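PDB 1X0U: hypothetical methylmalonyl-CoA decarboxylase alpha subunit from Sulfolobus tokodaii, which is of unconfirmed function but belongs to the carboxyl transferase family, within the ClpP/crotonase superfamily, and occurs in an assembly of six protein chains. Local coordinates for residues I280-N283 with P288-M291; E293-I298 with G302-V307. One frame throughout, in Å; residues are numbered along the deposited sequence.

Contact 1 and contact 2 follow one another along the chain and share helix 291-298 as their link: residues 288-291 of contact 1 lead into that helix, and residues 293-298 are its part in contact 2. Their centres are about 15 Å apart. They also touch directly, since I280 CD1 lies 3.5 Å from E293 CG and Y289 CE2 packs on I294 CD1. Contact 1 is a loop at the surface, with Y289 buried in it, whereas contact 2, nearer the centre of the chain, carries the backbone into strand 305-307, an outermost strand, within this chain, of a mixed sheet. Together they trace how the chain forms a short helix and enters that sheet, all within the carboxyl transferase domain.

Contact 1 of 2, residues I280-N283 with P288-M291; sequences IVPN and PYNM
The phenol ring of Y289 is approached obliquely by P282 and I280, which reach the two ring carbons flanking CG. P282 CD comes to 3.3 Å from Y289 CD1, a close apolar approach, while the methyl I280 CG2 lies 3.7 Å from Y289 CD2. Both side chains cross that of Y289 at about a right angle, so each offers a small group to the ring instead of running alongside it. The branching of I280 explains its share: CG2 is anti to the backbone N and is directed at the tyrosine. With chi1 of Y289 at 55°, CG lies between the backbone N and the carbonyl carbon, and the ring is placed beside P282 and I280. Two looser contacts involve backbone oxygens, P282 CG to P288 O at 3.9 Å and I280 CG2 to N290 O at 4.0 Å. With no hydrogen bond between the segments, the 210 Å² they bury rests on packing. The polar end of Y289 is held separately, its OH hydrogen-bonded to D368. N290 occupies the N-cap position, and its OD1 makes a weak hydrogen bond to the backbone N of R292. The whole forms a loop at the surface between helices 277-280 and 291-298, with Y289 buried in it: I280 also packs on I294 and K297 of helix 291-298, and Y289 reaches V406 of strand 401-406.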
ATOM      1  N   ILE A 280     -48.321  18.731   1.985  1.00 24.21           N
ATOM      2  CA  ILE A 280     -48.483  17.416   2.598  1.00 23.46           C
ATOM      3  C   ILE A 280     -48.355  17.373   4.120  1.00 24.24           C
ATOM      4  O   ILE A 280     -49.168  16.750   4.797  1.00 24.20           O
ATOM      5  CB  ILE A 280     -47.463  16.424   2.008  1.00 22.82           C
ATOM      6  CG1 ILE A 280     -47.611  16.385   0.484  1.00 24.40           C
ATOM      7  CG2 ILE A 280     -47.679  15.034   2.597  1.00 21.15           C
ATOM      8  CD1 ILE A 280     -46.517  15.614  -0.235  1.00 21.85           C
ATOM      9  N   VAL A 281     -47.332  18.022   4.661  1.00 24.64           N
ATOM     10  CA  VAL A 281     -47.114  17.994   6.102  1.00 26.27           C
ATOM     11  C   VAL A 281     -48.192  18.719   6.902  1.00 27.07           C
ATOM     12  O   VAL A 281     -48.373  19.924   6.774  1.00 26.89           O
ATOM     13  CB  VAL A 281     -45.736  18.574   6.457  1.00 26.86           C
ATOM     14  CG1 VAL A 281     -45.498  18.480   7.963  1.00 27.41           C
ATOM     15  CG2 VAL A 281     -44.659  17.821   5.696  1.00 27.66           C
ATOM     16  N   PRO A 282     -48.917  17.979   7.753  1.00 29.09           N
ATOM     17  CA  PRO A 282     -49.990  18.519   8.591  1.00 30.66           C
ATOM     18  C   PRO A 282     -49.528  19.673   9.474  1.00 32.89           C
ATOM     19  O   PRO A 282     -48.328  19.922   9.616  1.00 31.68           O
ATOM     20  CB  PRO A 282     -50.419  17.314   9.423  1.00 29.76           C
ATOM     21  CG  PRO A 282     -50.082  16.149   8.541  1.00 28.51           C
ATOM     22  CD  PRO A 282     -48.740  16.538   8.001  1.00 28.18           C
ATOM     23  N   ASN A 283     -50.499  20.367  10.064  1.00 35.86           N
ATOM     24  CA  ASN A 283     -50.225  21.482  10.963  1.00 38.54           C
ATOM     25  C   ASN A 283     -49.710  20.905  12.275  1.00 38.26           C
ATOM     26  O   ASN A 283     -48.752  21.405  12.857  1.00 40.38           O
ATOM     27  CB  ASN A 283     -51.506  22.274  11.228  1.00 42.18           C
ATOM     28  CG  ASN A 283     -51.308  23.373  12.258  1.00 47.17           C
ATOM     29  OD1 ASN A 283     -50.810  23.126  13.363  1.00 48.78           O
ATOM     30  ND2 ASN A 283     -51.702  24.594  11.905  1.00 49.35           N
ATOM     31  N   PRO A 288     -50.548  11.924  11.049  1.00 15.80           N
ATOM     32  CA  PRO A 288     -49.876  11.218   9.953  1.00 16.05           C
ATOM     33  C   PRO A 288     -50.186  11.753   8.562  1.00 15.82           C
ATOM     34  O   PRO A 288     -51.169  12.455   8.349  1.00 15.47           O
ATOM     35  CB  PRO A 288     -50.362   9.788  10.136  1.00 16.70           C
ATOM     36  CG  PRO A 288     -51.788  10.005  10.537  1.00 16.58           C
ATOM     37  CD  PRO A 288     -51.657  11.109  11.580  1.00 16.59           C
ATOM     38  N   TYR A 289     -49.321  11.420   7.617  1.00 15.13           N
ATOM     39  CA  TYR A 289     -49.495  11.831   6.228  1.00 15.07           C
ATOM     40  C   TYR A 289     -48.729  10.816   5.412  1.00 14.87           C
ATOM     41  O   TYR A 289     -48.173   9.880   5.971  1.00 16.18           O
ATOM     42  CB  TYR A 289     -48.926  13.233   5.978  1.00 13.96           C
ATOM     43  CG  TYR A 289     -47.482  13.366   6.384  1.00 12.90           C
ATOM     44  CD1 TYR A 289     -47.136  13.709   7.691  1.00 13.02           C
ATOM     45  CD2 TYR A 289     -46.452  13.107   5.473  1.00 11.91           C
ATOM     46  CE1 TYR A 289     -45.805  13.794   8.088  1.00 14.04           C
ATOM     47  CE2 TYR A 289     -45.115  13.186   5.861  1.00 10.93           C
ATOM     48  CZ  TYR A 289     -44.798  13.526   7.169  1.00 11.97           C
ATOM     49  OH  TYR A 289     -43.474  13.578   7.570  1.00 13.28           O
ATOM     50  N   ASN A 290     -48.674  11.011   4.100  1.00 14.37           N
ATOM     51  CA  ASN A 290     -47.985  10.071   3.231  1.00 14.93           C
ATOM     52  C   ASN A 290     -46.546  10.472   2.904  1.00 16.26           C
ATOM     53  O   ASN A 290     -46.316  11.280   2.001  1.00 16.99           O
ATOM     54  CB  ASN A 290     -48.778   9.900   1.931  1.00 14.53           C
ATOM     55  CG  ASN A 290     -48.263   8.764   1.085  1.00 13.24           C
ATOM     56  OD1 ASN A 290     -47.461   7.950   1.544  1.00 15.46           O
ATOM     57  ND2 ASN A 290     -48.728   8.690  -0.152  1.00 13.80           N
ATOM     58  N   MET A 291     -45.586   9.902   3.633  1.00 15.52           N
ATOM     59  CA  MET A 291     -44.167  10.203   3.410  1.00 14.62           C
ATOM     60  C   MET A 291     -43.727   9.771   2.012  1.00 14.44           C
ATOM     61  O   MET A 291     -42.836  10.382   1.406  1.00 14.13           O
ATOM     62  CB  MET A 291     -43.298   9.507   4.471  1.00 16.54           C
ATOM     63  CG  MET A 291     -41.775   9.666   4.282  1.00 15.85           C
ATOM     64  SD  MET A 291     -41.137  11.372   4.397  1.00 15.01           S
ATOM     65  CE  MET A 291     -40.554  11.622   2.751  1.00 19.28           C
TER

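Contact 2 of 2, residues E293-I298 with G302-V307; sequences EIIYKI and GEFLEV
Y296 and G302 bring the two backbones together across the C-terminal end of helix 291-298, their CA atoms 3.9 Å apart and G302 CA 3.2 Å from Y296 O in a CA-H...O contact. G302 has a positive phi of 62°, a conformation that favours glycine. Beyond it, F304 turns its ring to I295: CD1 of the isoleucine stands over one face, 3.6 Å from the ring centroid and 27° off the normal, a CH-pi contact. It is displaced toward the rim, with F304 CD2 only 3.2 Å away. I295 CG1 lies between the backbone N and carbonyl carbon (chi1 68°), carrying CD1 to the ring, whose opposite face has E306 CA above it. F304 CB meets the edge of the Y296 ring, 4.1 Å from Y296 CE1, while G302 O approaches Y296 CD1 obliquely at 3.3 Å. No hydrogen bond joins the segments, but E306 forms a salt bridge with R292, near the start of that helix. This is a helix-loop-strand connection into strand 305-307, which pairs antiparallel with strand 315-322 at one margin, within this chain, of a mixed sheet, consistent with the crotonase-type fold of carboxyl transferases.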
ATOM      1  N   GLU A 293     -45.307  10.144  -0.598  1.00 17.27           N
ATOM      2  CA  GLU A 293     -45.690  11.165  -1.557  1.00 18.51           C
ATOM      3  C   GLU A 293     -44.590  12.192  -1.669  1.00 16.76           C
ATOM      4  O   GLU A 293     -44.364  12.764  -2.733  1.00 18.79           O
ATOM      5  CB  GLU A 293     -47.010  11.832  -1.151  1.00 20.73           C
ATOM      6  CG  GLU A 293     -47.476  12.864  -2.153  1.00 26.41           C
ATOM      7  CD  GLU A 293     -47.591  12.294  -3.552  1.00 30.31           C
ATOM      8  OE1 GLU A 293     -47.308  13.035  -4.518  1.00 33.28           O
ATOM      9  OE2 GLU A 293     -47.971  11.107  -3.692  1.00 31.65           O
ATOM     10  N   ILE A 294     -43.889  12.418  -0.568  1.00 16.51           N
ATOM     11  CA  ILE A 294     -42.789  13.362  -0.573  1.00 14.20           C
ATOM     12  C   ILE A 294     -41.636  12.785  -1.390  1.00 14.94           C
ATOM     13  O   ILE A 294     -40.998  13.508  -2.160  1.00 13.30           O
ATOM     14  CB  ILE A 294     -42.316  13.680   0.859  1.00 13.87           C
ATOM     15  CG1 ILE A 294     -43.457  14.341   1.643  1.00 13.38           C
ATOM     16  CG2 ILE A 294     -41.104  14.590   0.809  1.00 10.95           C
ATOM     17  CD1 ILE A 294     -43.096  14.725   3.076  1.00 14.21           C
ATOM     18  N   ILE A 295     -41.370  11.484  -1.247  1.00 15.36           N
ATOM     19  CA  ILE A 295     -40.282  10.904  -2.024  1.00 16.44           C
ATOM     20  C   ILE A 295     -40.607  10.968  -3.521  1.00 16.12           C
ATOM     21  O   ILE A 295     -39.771  11.411  -4.304  1.00 13.74           O
ATOM     22  CB  ILE A 295     -39.947   9.412  -1.629  1.00 18.77           C
ATOM     23  CG1 ILE A 295     -41.089   8.486  -2.018  1.00 24.88           C
ATOM     24  CG2 ILE A 295     -39.691   9.284  -0.128  1.00 16.96           C
ATOM     25  CD1 ILE A 295     -40.874   7.037  -1.579  1.00 29.07           C
ATOM     26  N   TYR A 296     -41.815  10.556  -3.924  1.00 15.75           N
ATOM     27  CA  TYR A 296     -42.160  10.587  -5.352  1.00 18.11           C
ATOM     28  C   TYR A 296     -41.972  11.991  -5.913  1.00 18.30           C
ATOM     29  O   TYR A 296     -41.538  12.160  -7.054  1.00 17.05           O
ATOM     30  CB  TYR A 296     -43.614  10.148  -5.618  1.00 19.40           C
ATOM     31  CG  TYR A 296     -44.013   8.817  -5.017  1.00 22.88           C
ATOM     32  CD1 TYR A 296     -43.108   7.756  -4.950  1.00 24.34           C
ATOM     33  CD2 TYR A 296     -45.299   8.617  -4.514  1.00 23.52           C
ATOM     34  CE1 TYR A 296     -43.471   6.530  -4.393  1.00 25.07           C
ATOM     35  CE2 TYR A 296     -45.674   7.393  -3.955  1.00 23.98           C
ATOM     36  CZ  TYR A 296     -44.754   6.358  -3.898  1.00 24.78           C
ATOM     37  OH  TYR A 296     -45.108   5.149  -3.340  1.00 28.18           O
ATOM     38  N   LYS A 297     -42.313  12.994  -5.112  1.00 18.72           N
ATOM     39  CA  LYS A 297     -42.181  14.383  -5.536  1.00 20.28           C
ATOM     40  C   LYS A 297     -40.728  14.798  -5.700  1.00 18.97           C
ATOM     41  O   LYS A 297     -40.421  15.658  -6.514  1.00 18.49           O
ATOM     42  CB  LYS A 297     -42.840  15.327  -4.520  1.00 24.26           C
ATOM     43  CG  LYS A 297     -44.169  15.960  -4.953  1.00 27.80           C
ATOM     44  CD  LYS A 297     -45.366  15.270  -4.307  1.00 30.63           C
ATOM     45  CE  LYS A 297     -46.584  16.200  -4.222  1.00 32.92           C
ATOM     46  NZ  LYS A 297     -46.957  16.811  -5.537  1.00 32.14           N
ATOM     47  N   ILE A 298     -39.828  14.196  -4.931  1.00 16.75           N
ATOM     48  CA  ILE A 298     -38.424  14.576  -5.024  1.00 15.76           C
ATOM     49  C   ILE A 298     -37.626  13.896  -6.117  1.00 15.57           C
ATOM     50  O   ILE A 298     -36.817  14.533  -6.786  1.00 15.89           O
ATOM     51  CB  ILE A 298     -37.671  14.327  -3.697  1.00 15.11           C
ATOM     52  CG1 ILE A 298     -38.276  15.174  -2.579  1.00 12.38           C
ATOM     53  CG2 ILE A 298     -36.186  14.679  -3.871  1.00 14.42           C
ATOM     54  CD1 ILE A 298     -37.829  14.776  -1.196  1.00 12.39           C
ATOM     55  N   GLY A 302     -40.813  10.319 -10.190  1.00 17.11           N
ATOM     56  CA  GLY A 302     -41.479   9.686  -9.061  1.00 16.25           C
ATOM     57  C   GLY A 302     -41.241   8.192  -8.865  1.00 16.57           C
ATOM     58  O   GLY A 302     -41.935   7.571  -8.072  1.00 14.60           O
ATOM     59  N   GLU A 303     -40.268   7.611  -9.561  1.00 17.62           N
ATOM     60  CA  GLU A 303     -39.995   6.181  -9.416  1.00 19.34           C
ATOM     61  C   GLU A 303     -39.201   5.814  -8.162  1.00 17.62           C
ATOM     62  O   GLU A 303     -38.216   6.465  -7.813  1.00 17.14           O
ATOM     63  CB  GLU A 303     -39.290   5.633 -10.658  1.00 21.18           C
ATOM     64  CG  GLU A 303     -40.250   5.002 -11.681  1.00 29.46           C
ATOM     65  CD  GLU A 303     -41.375   4.188 -11.024  1.00 33.98           C
ATOM     66  OE1 GLU A 303     -42.383   4.791 -10.592  1.00 36.47           O
ATOM     67  OE2 GLU A 303     -41.255   2.947 -10.927  1.00 36.21           O
ATOM     68  N   PHE A 304     -39.641   4.756  -7.490  1.00 15.91           N
ATOM     69  CA  PHE A 304     -39.009   4.314  -6.258  1.00 15.46           C
ATOM     70  C   PHE A 304     -39.110   2.793  -6.125  1.00 15.18           C
ATOM     71  O   PHE A 304     -40.217   2.241  -6.076  1.00 15.19           O
ATOM     72  CB  PHE A 304     -39.703   5.004  -5.074  1.00 14.35           C
ATOM     73  CG  PHE A 304     -39.153   4.634  -3.719  1.00 14.35           C
ATOM     74  CD1 PHE A 304     -37.808   4.831  -3.416  1.00 16.29           C
ATOM     75  CD2 PHE A 304     -40.001   4.157  -2.725  1.00 14.18           C
ATOM     76  CE1 PHE A 304     -37.321   4.566  -2.142  1.00 16.02           C
ATOM     77  CE2 PHE A 304     -39.530   3.889  -1.450  1.00 16.17           C
ATOM     78  CZ  PHE A 304     -38.185   4.093  -1.152  1.00 17.02           C
ATOM     79  N   LEU A 305     -37.958   2.123  -6.080  1.00 13.04           N
ATOM     80  CA  LEU A 305     -37.924   0.669  -5.932  1.00 13.28           C
ATOM     81  C   LEU A 305     -37.778   0.463  -4.433  1.00 13.53           C
ATOM     82  O   LEU A 305     -36.685   0.622  -3.864  1.00 12.67           O
ATOM     83  CB  LEU A 305     -36.728   0.065  -6.691  1.00 11.54           C
ATOM     84  CG  LEU A 305     -36.717  -1.467  -6.855  1.00 15.10           C
ATOM     85  CD1 LEU A 305     -35.459  -1.929  -7.558  1.00  9.64           C
ATOM     86  CD2 LEU A 305     -36.795  -2.114  -5.505  1.00 14.69           C
ATOM     87  N   GLU A 306     -38.885   0.114  -3.788  1.00 13.34           N
ATOM     88  CA  GLU A 306     -38.878  -0.047  -2.344  1.00 14.36           C
ATOM     89  C   GLU A 306     -38.439  -1.406  -1.820  1.00 14.53           C
ATOM     90  O   GLU A 306     -39.006  -2.444  -2.169  1.00 14.41           O
ATOM     91  CB  GLU A 306     -40.250   0.305  -1.770  1.00 12.96           C
ATOM     92  CG  GLU A 306     -40.232   0.450  -0.261  1.00 12.37           C
ATOM     93  CD  GLU A 306     -41.468   1.138   0.265  1.00 12.16           C
ATOM     94  OE1 GLU A 306     -42.140   1.825  -0.517  1.00 14.52           O
ATOM     95  OE2 GLU A 306     -41.764   1.006   1.461  1.00 12.21           O
ATOM     96  N   VAL A 307     -37.419  -1.369  -0.967  1.00 13.34           N
ATOM     97  CA  VAL A 307     -36.856  -2.563  -0.345  1.00 12.99           C
ATOM     98  C   VAL A 307     -37.611  -2.846   0.958  1.00 13.97           C
ATOM     99  O   VAL A 307     -37.927  -1.917   1.707  1.00 12.86           O
ATOM    100  CB  VAL A 307     -35.346  -2.345  -0.031  1.00 12.70           C
ATOM    101  CG1 VAL A 307     -34.751  -3.570   0.659  1.00 12.40           C
ATOM    102  CG2 VAL A 307     -34.596  -2.057  -1.307  1.00 11.40           C
TER